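Local coordinates for protein putative TetR-family transcriptional regulator (Streptomyces coelicolor, PDB 2HXO) that probably binds DNA through a predicted helix-turn-helix motif and regulates transcription, as a dimeric member of the TetR family, at residues Ala66-Asp69 / Ala70-Ala74; Gly97-Asp100 / Ala101-His105; Val187-Ala190 / Trp191-Leu194; Arg203-Ala206 / Asp207-Arg210. All coordinates share one frame; numbering follows the deposited sequence.

In the fold
The fold is all-helical, with no strands, and the four contacts fall into two pairs. Contacts 1 and 2 lie on successive helices, 60-76 and 87-104, with centres about 11 Å apart. They touch directly: Val72 CG1 meets Leu98 CD2 at 3.8 Å, and Val71 packs against Ala101 and His105. Contacts 3 and 4 have centres about 8 Å apart. There Ser188 OG lies 3.2 Å from Ala206 O, probably hydrogen-bonded, and both contacts touch the second subunit. The centres of contacts 1 and 3 are about 40 Å apart, on opposite sides of the chain's centre. Contact 1 packs against helix 18-31 of the predicted DNA-binding part, while contacts 3 and 4 belong to the subunit interface.

Contact 1 (Ala66-Asp69 / Ala70-Ala74); sequences AATD and AVVTA
Asp69 and Thr73 meet one helical turn apart, around the backbone oxygen of Asp69. Thr73 N donates to Asp69 O at 2.9 Å, and the bond is nearly straight (167° at the hydrogen). Thr73 OG1 lies 3.0 Å from the same Asp69 O. Its proton may go there or to another acceptor nearby. The hydroxyl reaches this place because it stands beside its own backbone N and opposite the carbonyl carbon (chi1 -69°). The two polar side-chain ends stay apart, with Asp69 OD2 3.8 Å from Thr73 OG1. A water joins them. It donates to Asp69 OD2 at 2.6 Å and is hydrogen-bonded to Thr73 OG1 at 3.0 Å. Asp69 OD1 is served from outside, by a salt bridge to Arg127 and a hydrogen bond with Thr123. Both carboxylate oxygens thus have partners, which would favour the charged form. Thr68 OG1 turns back to Leu64 O. The other carbonyls follow the regular helix: Ala66 O, Ala67 O and Thr68 O accept from Ala70 N, Val71 N and Val72 N. The methyl Val72 CG2 lies against the carbonyl, 3.1 Å from Thr68 O. All of this lies on helix 60-76, which corresponds to the helix that joins the DNA-binding part to the C-terminal domain in the TetR fold. Ala67 and Ala70 pack on helix 18-31. Thr68 faces helix 107-118. Val72 meets helix 124-138, and Val71 and Val72 both reach helix 87-104.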
loop_
_atom_site.group_PDB
_atom_site.type_symbol
_atom_site.label_atom_id
_atom_site.label_comp_id
_atom_site.label_asym_id
_atom_site.label_seq_id
_atom_site.Cartn_x
_atom_site.Cartn_y
_atom_site.Cartn_z
ATOM N N ALA A 66 -6.788 -3.406 -19.278
ATOM C CA ALA A 66 -7.977 -4.194 -19.548
ATOM C C ALA A 66 -7.959 -5.480 -18.734
ATOM O O ALA A 66 -9.010 -5.977 -18.325
ATOM C CB ALA A 66 -8.063 -4.519 -21.035
ATOM N N ALA A 67 -6.764 -6.025 -18.511
ATOM C CA ALA A 67 -6.606 -7.261 -17.745
ATOM C C ALA A 67 -6.897 -6.988 -16.270
ATOM O O ALA A 67 -7.599 -7.750 -15.608
ATOM C CB ALA A 67 -5.188 -7.794 -17.909
ATOM N N THR A 68 -6.350 -5.891 -15.769
ATOM C CA THR A 68 -6.566 -5.486 -14.391
ATOM C C THR A 68 -8.066 -5.251 -14.157
ATOM O O THR A 68 -8.637 -5.738 -13.180
ATOM C CB THR A 68 -5.786 -4.197 -14.097
ATOM O OG1 THR A 68 -4.391 -4.458 -14.271
ATOM C CG2 THR A 68 -6.049 -3.710 -12.666
ATOM N N ASP A 69 -8.694 -4.530 -15.083
ATOM C CA ASP A 69 -10.115 -4.200 -15.013
ATOM C C ASP A 69 -10.998 -5.445 -15.023
ATOM O O ASP A 69 -11.942 -5.554 -14.239
ATOM C CB ASP A 69 -10.482 -3.293 -16.194
ATOM C CG ASP A 69 -11.923 -2.798 -16.149
ATOM O OD1 ASP A 69 -12.173 -1.733 -15.550
ATOM O OD2 ASP A 69 -12.811 -3.466 -16.717
ATOM N N ALA A 70 -10.694 -6.385 -15.911
ATOM C CA ALA A 70 -11.486 -7.606 -16.017
ATOM C C ALA A 70 -11.438 -8.421 -14.726
ATOM O O ALA A 70 -12.462 -8.901 -14.238
ATOM C CB ALA A 70 -10.989 -8.447 -17.186
ATOM N N VAL A 71 -10.243 -8.583 -14.181
ATOM C CA VAL A 71 -10.062 -9.335 -12.951
ATOM C C VAL A 71 -10.763 -8.665 -11.763
ATOM O O VAL A 71 -11.419 -9.326 -10.966
ATOM C CB VAL A 71 -8.555 -9.502 -12.641
ATOM C CG1 VAL A 71 -8.335 -9.690 -11.146
ATOM C CG2 VAL A 71 -8.012 -10.698 -13.412
ATOM N N VAL A 72 -10.616 -7.349 -11.658
ATOM C CA VAL A 72 -11.224 -6.595 -10.571
ATOM C C VAL A 72 -12.751 -6.658 -10.640
ATOM O O VAL A 72 -13.415 -6.955 -9.642
ATOM C CB VAL A 72 -10.741 -5.127 -10.601
ATOM C CG1 VAL A 72 -11.550 -4.278 -9.639
ATOM C CG2 VAL A 72 -9.261 -5.072 -10.237
ATOM N N THR A 73 -13.302 -6.384 -11.817
ATOM C CA THR A 73 -14.742 -6.417 -12.015
ATOM C C THR A 73 -15.318 -7.772 -11.648
ATOM O O THR A 73 -16.343 -7.865 -10.973
ATOM C CB THR A 73 -15.112 -6.133 -13.486
ATOM O OG1 THR A 73 -14.829 -4.764 -13.800
ATOM C CG2 THR A 73 -16.587 -6.409 -13.734
ATOM N N ALA A 74 -14.656 -8.830 -12.098
ATOM C CA ALA A 74 -15.132 -10.184 -11.837
ATOM C C ALA A 74 -15.102 -10.520 -10.355
ATOM O O ALA A 74 -16.044 -11.114 -9.828
ATOM C CB ALA A 74 -14.300 -11.201 -12.630
HETATM O O HOH W 1 -15.247 -4.452 -16.759
#

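Contact 2 (Gly97-Asp100 / Ala101-His105)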
loop_
_atom_site.group_PDB
_atom_site.type_symbol
_atom_site.label_atom_id
_atom_site.label_comp_id
_atom_site.label_asym_id
_atom_site.label_seq_id
_atom_site.Cartn_x
_atom_site.Cartn_y
_atom_site.Cartn_z
ATOM N N GLY A 97 -13.085 -8.624 -2.252
ATOM C CA GLY A 97 -12.985 -8.943 -3.665
ATOM C C GLY A 97 -11.599 -8.520 -4.125
ATOM O O GLY A 97 -10.914 -9.274 -4.810
ATOM N N LEU A 98 -11.168 -7.319 -3.738
ATOM C CA LEU A 98 -9.847 -6.846 -4.137
ATOM C C LEU A 98 -8.743 -7.673 -3.477
ATOM O O LEU A 98 -7.772 -8.052 -4.121
ATOM C CB LEU A 98 -9.681 -5.359 -3.789
ATOM C CG LEU A 98 -10.491 -4.398 -4.671
ATOM C CD1 LEU A 98 -10.307 -2.974 -4.191
ATOM C CD2 LEU A 98 -10.044 -4.541 -6.133
ATOM N N TRP A 99 -8.893 -7.948 -2.184
ATOM C CA TRP A 99 -7.907 -8.734 -1.453
ATOM C C TRP A 99 -7.722 -10.123 -2.073
ATOM O O TRP A 99 -6.594 -10.556 -2.322
ATOM C CB TRP A 99 -8.332 -8.876 0.012
ATOM C CG TRP A 99 -7.533 -9.904 0.778
ATOM C CD1 TRP A 99 -7.734 -11.264 0.795
ATOM C CD2 TRP A 99 -6.442 -9.653 1.676
ATOM N NE1 TRP A 99 -6.842 -11.865 1.654
ATOM C CE2 TRP A 99 -6.039 -10.901 2.207
ATOM C CE3 TRP A 99 -5.770 -8.497 2.084
ATOM C CZ2 TRP A 99 -4.996 -11.020 3.130
ATOM C CZ3 TRP A 99 -4.731 -8.615 3.002
ATOM C CH2 TRP A 99 -4.357 -9.867 3.515
ATOM N N ASP A 100 -8.829 -10.820 -2.319
ATOM C CA ASP A 100 -8.763 -12.149 -2.909
ATOM C C ASP A 100 -8.218 -12.114 -4.336
ATOM O O ASP A 100 -7.485 -13.019 -4.755
ATOM C CB ASP A 100 -10.144 -12.816 -2.896
ATOM C CG ASP A 100 -10.614 -13.157 -1.487
ATOM O OD1 ASP A 100 -9.753 -13.287 -0.584
ATOM O OD2 ASP A 100 -11.839 -13.305 -1.281
ATOM N N ALA A 101 -8.572 -11.077 -5.088
ATOM C CA ALA A 101 -8.090 -10.964 -6.455
ATOM C C ALA A 101 -6.570 -10.768 -6.494
ATOM O O ALA A 101 -5.886 -11.410 -7.289
ATOM C CB ALA A 101 -8.796 -9.800 -7.175
ATOM N N THR A 102 -6.032 -9.893 -5.649
ATOM C CA THR A 102 -4.589 -9.660 -5.662
ATOM C C THR A 102 -3.847 -10.884 -5.122
ATOM O O THR A 102 -2.637 -11.033 -5.286
ATOM C CB THR A 102 -4.207 -8.428 -4.827
ATOM O OG1 THR A 102 -4.337 -8.740 -3.439
ATOM C CG2 THR A 102 -5.109 -7.253 -5.166
ATOM N N GLU A 103 -4.601 -11.769 -4.485
ATOM C CA GLU A 103 -4.045 -12.980 -3.909
ATOM C C GLU A 103 -3.986 -14.052 -4.995
ATOM O O GLU A 103 -3.038 -14.846 -5.061
ATOM C CB GLU A 103 -4.927 -13.423 -2.739
ATOM C CG GLU A 103 -4.568 -14.751 -2.110
ATOM C CD GLU A 103 -4.970 -14.802 -0.641
ATOM O OE1 GLU A 103 -4.213 -14.251 0.194
ATOM O OE2 GLU A 103 -6.042 -15.374 -0.324
ATOM N N ALA A 104 -5.000 -14.062 -5.854
ATOM C CA ALA A 104 -5.060 -15.023 -6.946
ATOM C C ALA A 104 -4.181 -14.564 -8.112
ATOM O O ALA A 104 -3.697 -15.383 -8.901
ATOM C CB ALA A 104 -6.501 -15.192 -7.412
ATOM N N HIS A 105 -3.974 -13.255 -8.213
ATOM C CA HIS A 105 -3.161 -12.671 -9.277
ATOM C C HIS A 105 -2.147 -11.691 -8.683
ATOM O O HIS A 105 -2.423 -10.498 -8.546
ATOM C CB HIS A 105 -4.056 -11.931 -10.276
ATOM C CG HIS A 105 -5.122 -12.783 -10.900
ATOM N ND1 HIS A 105 -5.218 -13.325 -12.137
ATOM C CD2 HIS A 105 -6.285 -13.124 -10.246
ATOM C CE1 HIS A 105 -6.431 -13.972 -12.207
ATOM N NE2 HIS A 105 -7.056 -13.835 -11.053
#
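Trp99 and Glu103 sit one turn apart, and their side chains slant across each other. The indole and carboxylate planes are 70° apart. Glu103 OE1 stands 3.8 Å from Trp99 NE1, a near approach and not a hydrogen bond, and comes to the ring at a slant. The Trp99 ring is carried there by a first torsion that places CG anti to the backbone N (chi1 168°). Asp100 OD1 lies in the plane of the same ring, at its edge. It is also 4.3 Å from Glu103 OE2, a like-charge pair whose repulsion is probably eased by the salt bridge from Asp100 OD2 to Arg215. Glu103 OE1 has a weak bond to Asn164. These residues form the last turns of helix 87-104, in the all-helical C-terminal domain of the TetR fold, where Trp99 stacks on Phe218 and Leu98 and Ala101 pack on helix 60-76. Thr102 folds back on the chain. Its OG1 lies between the backbone N and the carbonyl carbon (chi1 73°) and donates to Trp99 O at 3.1 Å. The methyl CG2 then points at Leu98 O, 3.0 Å away. A valine in place of Thr102 has no hydroxyl, and Trp99 O would probably be left with just the weak bond from Glu103 N. Asp100 O accepts from Ala104 N at 2.9 Å. His105 leaves helical geometry, though its N still donates to Ala101 O at 2.8 Å. The His105 ring has Ala101 O in plane at its edge, and His105 ND1 is hydrogen-bonded to Asp30.

Contact 3 (Val187-Ala190 / Trp191-Leu194); sequences VSTA and WEGL
Trp191 N donates to Val187 O at 2.8 Å, with the donor nearly along the C=O axis. This bond belongs to the last turn of helix 182-191, which runs straight into a type I beta turn from Trp191 to Leu194. The turn is closed by Leu194 N on Trp191 O. Val187 and Trp191 lie side by side and point the same way. The methyl Val187 CG1 covers one face of the indole in a CH-pi contact, 3.7 Å from the centroid of the five-membered ring and 14° off its normal. Around the indole stand Thr202 of the same chain and, from the second subunit, Pro126 and Phe129, whose ring meets it with planes about 40° apart. The turn therefore forms part of the dimer interface. One residue on, Glu192 N donates to Ser188 O at 3.1 Å. The Glu192 side chain leaves opposite its own carbonyl carbon (chi1 -80°) and runs extended, back along the helix. Its OE2 forms a long, weak ion pair with Arg210. On the way Glu192 CG passes 3.2 Å from Ser188 O, and OE2 ends 3.7 Å from Thr189 CA.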
loop_
_atom_site.group_PDB
_atom_site.type_symbol
_atom_site.label_atom_id
_atom_site.label_comp_id
_atom_site.label_asym_id
_atom_site.label_seq_id
_atom_site.Cartn_x
_atom_site.Cartn_y
_atom_site.Cartn_z
ATOM N N VAL A 187 9.033 -14.526 12.700
ATOM C CA VAL A 187 8.901 -13.156 13.188
ATOM C C VAL A 187 8.579 -13.168 14.677
ATOM O O VAL A 187 9.203 -12.458 15.468
ATOM C CB VAL A 187 7.757 -12.403 12.459
ATOM C CG1 VAL A 187 7.542 -11.045 13.102
ATOM C CG2 VAL A 187 8.086 -12.244 10.982
ATOM N N SER A 188 7.593 -13.980 15.046
ATOM C CA SER A 188 7.168 -14.087 16.432
ATOM C C SER A 188 8.327 -14.379 17.380
ATOM O O SER A 188 8.500 -13.690 18.389
ATOM C CB SER A 188 6.098 -15.173 16.567
ATOM O OG SER A 188 5.610 -15.239 17.893
ATOM N N THR A 189 9.125 -15.394 17.066
ATOM C CA THR A 189 10.244 -15.725 17.937
ATOM C C THR A 189 11.327 -14.655 17.865
ATOM O O THR A 189 11.869 -14.247 18.893
ATOM C CB THR A 189 10.838 -17.121 17.610
ATOM O OG1 THR A 189 10.938 -17.292 16.195
ATOM C CG2 THR A 189 9.952 -18.213 18.177
ATOM N N ALA A 190 11.629 -14.185 16.657
ATOM C CA ALA A 190 12.641 -13.145 16.488
ATOM C C ALA A 190 12.320 -11.928 17.353
ATOM O O ALA A 190 13.209 -11.367 17.995
ATOM C CB ALA A 190 12.734 -12.732 15.027
ATOM N N TRP A 191 11.050 -11.523 17.363
ATOM C CA TRP A 191 10.613 -10.371 18.155
ATOM C C TRP A 191 10.708 -10.663 19.644
ATOM O O TRP A 191 11.050 -9.786 20.437
ATOM C CB TRP A 191 9.176 -9.977 17.785
ATOM C CG TRP A 191 9.087 -9.202 16.501
ATOM C CD1 TRP A 191 10.071 -9.063 15.562
ATOM C CD2 TRP A 191 7.958 -8.465 16.009
ATOM N NE1 TRP A 191 9.629 -8.286 14.523
ATOM C CE2 TRP A 191 8.337 -7.903 14.766
ATOM C CE3 TRP A 191 6.664 -8.221 16.495
ATOM C CZ2 TRP A 191 7.468 -7.110 14.000
ATOM C CZ3 TRP A 191 5.795 -7.430 15.728
ATOM C CH2 TRP A 191 6.206 -6.887 14.496
ATOM N N GLU A 192 10.404 -11.904 20.014
ATOM C CA GLU A 192 10.473 -12.332 21.409
ATOM C C GLU A 192 11.909 -12.273 21.924
ATOM O O GLU A 192 12.164 -12.537 23.096
ATOM C CB GLU A 192 9.912 -13.753 21.553
ATOM C CG GLU A 192 8.392 -13.789 21.600
ATOM C CD GLU A 192 7.822 -15.192 21.543
ATOM O OE1 GLU A 192 6.609 -15.341 21.810
ATOM O OE2 GLU A 192 8.577 -16.140 21.222
ATOM N N GLY A 193 12.838 -11.923 21.038
ATOM C CA GLY A 193 14.236 -11.811 21.410
ATOM C C GLY A 193 14.616 -10.359 21.665
ATOM O O GLY A 193 15.712 -10.062 22.149
ATOM N N LEU A 194 13.705 -9.448 21.337
ATOM C CA LEU A 194 13.952 -8.028 21.541
ATOM C C LEU A 194 14.019 -7.750 23.036
ATOM O O LEU A 194 13.367 -8.432 23.824
ATOM C CB LEU A 194 12.835 -7.203 20.894
ATOM C CG LEU A 194 12.807 -7.244 19.362
ATOM C CD1 LEU A 194 11.549 -6.585 18.833
ATOM C CD2 LEU A 194 14.044 -6.552 18.821
#

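Contact 4 (Arg203-Ala206 / Asp207-Arg210)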
loop_
_atom_site.group_PDB
_atom_site.type_symbol
_atom_site.label_atom_id
_atom_site.label_comp_id
_atom_site.label_asym_id
_atom_site.label_seq_id
_atom_site.Cartn_x
_atom_site.Cartn_y
_atom_site.Cartn_z
ATOM N N ARG A 203 7.089 -6.676 22.785
ATOM C CA ARG A 203 7.268 -7.885 23.572
ATOM C C ARG A 203 5.924 -8.380 24.119
ATOM O O ARG A 203 5.676 -9.587 24.182
ATOM C CB ARG A 203 8.254 -7.620 24.719
ATOM C CG ARG A 203 8.943 -8.873 25.229
ATOM C CD ARG A 203 9.607 -9.640 24.090
ATOM N NE ARG A 203 9.771 -11.049 24.440
ATOM C CZ ARG A 203 10.623 -11.497 25.356
ATOM N NH1 ARG A 203 11.403 -10.642 26.008
ATOM N NH2 ARG A 203 10.674 -12.798 25.637
ATOM N N ALA A 204 5.052 -7.443 24.484
ATOM C CA ALA A 204 3.734 -7.777 25.014
ATOM C C ALA A 204 2.832 -8.464 23.987
ATOM O O ALA A 204 1.979 -9.275 24.343
ATOM C CB ALA A 204 3.054 -6.513 25.528
ATOM N N VAL A 205 3.028 -8.148 22.712
ATOM C CA VAL A 205 2.202 -8.712 21.647
ATOM C C VAL A 205 2.947 -9.727 20.788
ATOM O O VAL A 205 2.343 -10.422 19.977
ATOM C CB VAL A 205 1.678 -7.582 20.722
ATOM C CG1 VAL A 205 0.646 -8.127 19.750
ATOM C CG2 VAL A 205 1.084 -6.464 21.559
ATOM N N ALA A 206 4.259 -9.802 20.970
ATOM C CA ALA A 206 5.112 -10.711 20.207
ATOM C C ALA A 206 4.475 -12.040 19.800
ATOM O O ALA A 206 4.428 -12.375 18.615
ATOM C CB ALA A 206 6.400 -10.980 20.986
ATOM N N ASP A 207 3.999 -12.794 20.783
ATOM C CA ASP A 207 3.385 -14.096 20.533
ATOM C C ASP A 207 2.185 -14.055 19.593
ATOM O O ASP A 207 1.959 -14.994 18.824
ATOM C CB ASP A 207 2.980 -14.739 21.865
ATOM C CG ASP A 207 2.205 -13.788 22.760
ATOM O OD1 ASP A 207 1.970 -14.129 23.939
ATOM O OD2 ASP A 207 1.828 -12.698 22.286
ATOM N N GLN A 208 1.419 -12.971 19.652
ATOM C CA GLN A 208 0.243 -12.822 18.805
ATOM C C GLN A 208 0.582 -12.817 17.319
ATOM O O GLN A 208 -0.304 -12.961 16.482
ATOM C CB GLN A 208 -0.511 -11.541 19.164
ATOM C CG GLN A 208 -1.170 -11.583 20.527
ATOM C CD GLN A 208 -1.794 -10.258 20.918
ATOM O OE1 GLN A 208 -2.647 -9.718 20.207
ATOM N NE2 GLN A 208 -1.372 -9.727 22.059
ATOM N N VAL A 209 1.860 -12.654 16.988
ATOM C CA VAL A 209 2.274 -12.649 15.587
ATOM C C VAL A 209 2.007 -14.024 14.985
ATOM O O VAL A 209 1.508 -14.143 13.861
ATOM C CB VAL A 209 3.783 -12.346 15.427
ATOM C CG1 VAL A 209 4.164 -12.417 13.957
ATOM C CG2 VAL A 209 4.118 -10.975 15.996
ATOM N N ARG A 210 2.352 -15.057 15.751
ATOM C CA ARG A 210 2.183 -16.448 15.339
ATOM C C ARG A 210 0.703 -16.796 15.263
ATOM O O ARG A 210 -0.030 -16.615 16.233
ATOM C CB ARG A 210 2.882 -17.365 16.350
ATOM C CG ARG A 210 3.215 -18.771 15.849
ATOM C CD ARG A 210 4.130 -19.479 16.847
ATOM N NE ARG A 210 5.246 -18.618 17.248
ATOM C CZ ARG A 210 6.089 -18.885 18.241
ATOM N NH1 ARG A 210 5.954 -20.001 18.949
ATOM N NH2 ARG A 210 7.060 -18.030 18.540
#
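Val205 O and Ala206 O each accept from the amide three residues on, Gln208 N at 2.7 Å and Val209 N at 3.1 Å, and both donors sit above the carbonyl plane, by 38° and 49°. Ala206 is the first residue to leave helical geometry after helix 200-205, and Asp207 to Val209 keep helical backbone angles without the regular helix bonds. Gln208 N has a second, weak bond to Asp207 OD2. The carboxylate turns back to it because Asp207 CG stands in the crowded position between backbone N and carbonyl carbon (chi1 49°). The side chains of Val205 and Gln208 cross obliquely. The methyl Val205 CG1 lies over the flat face of the Gln208 amide, 3.4 Å from CD and 3.5 Å from NE2. An alanine in place of Gln208 takes the amide away, which would probably open a gap beside Val205 CG1. Val209 turns its CG2 to Ala206 O, 3.0 Å away. The same oxygen probably also accepts from Ser188 OG. The Arg210 side chain reaches helix 182-191, with NE in a salt bridge with Asp185. The segments lie between helix 182-191 and the other subunit of the dimer. Val209 packs on Val187 and Trp191 of that helix, while Val205, Gln208 and Val209 meet Phe147 of the second subunit. Helix 214-230 follows in the chain.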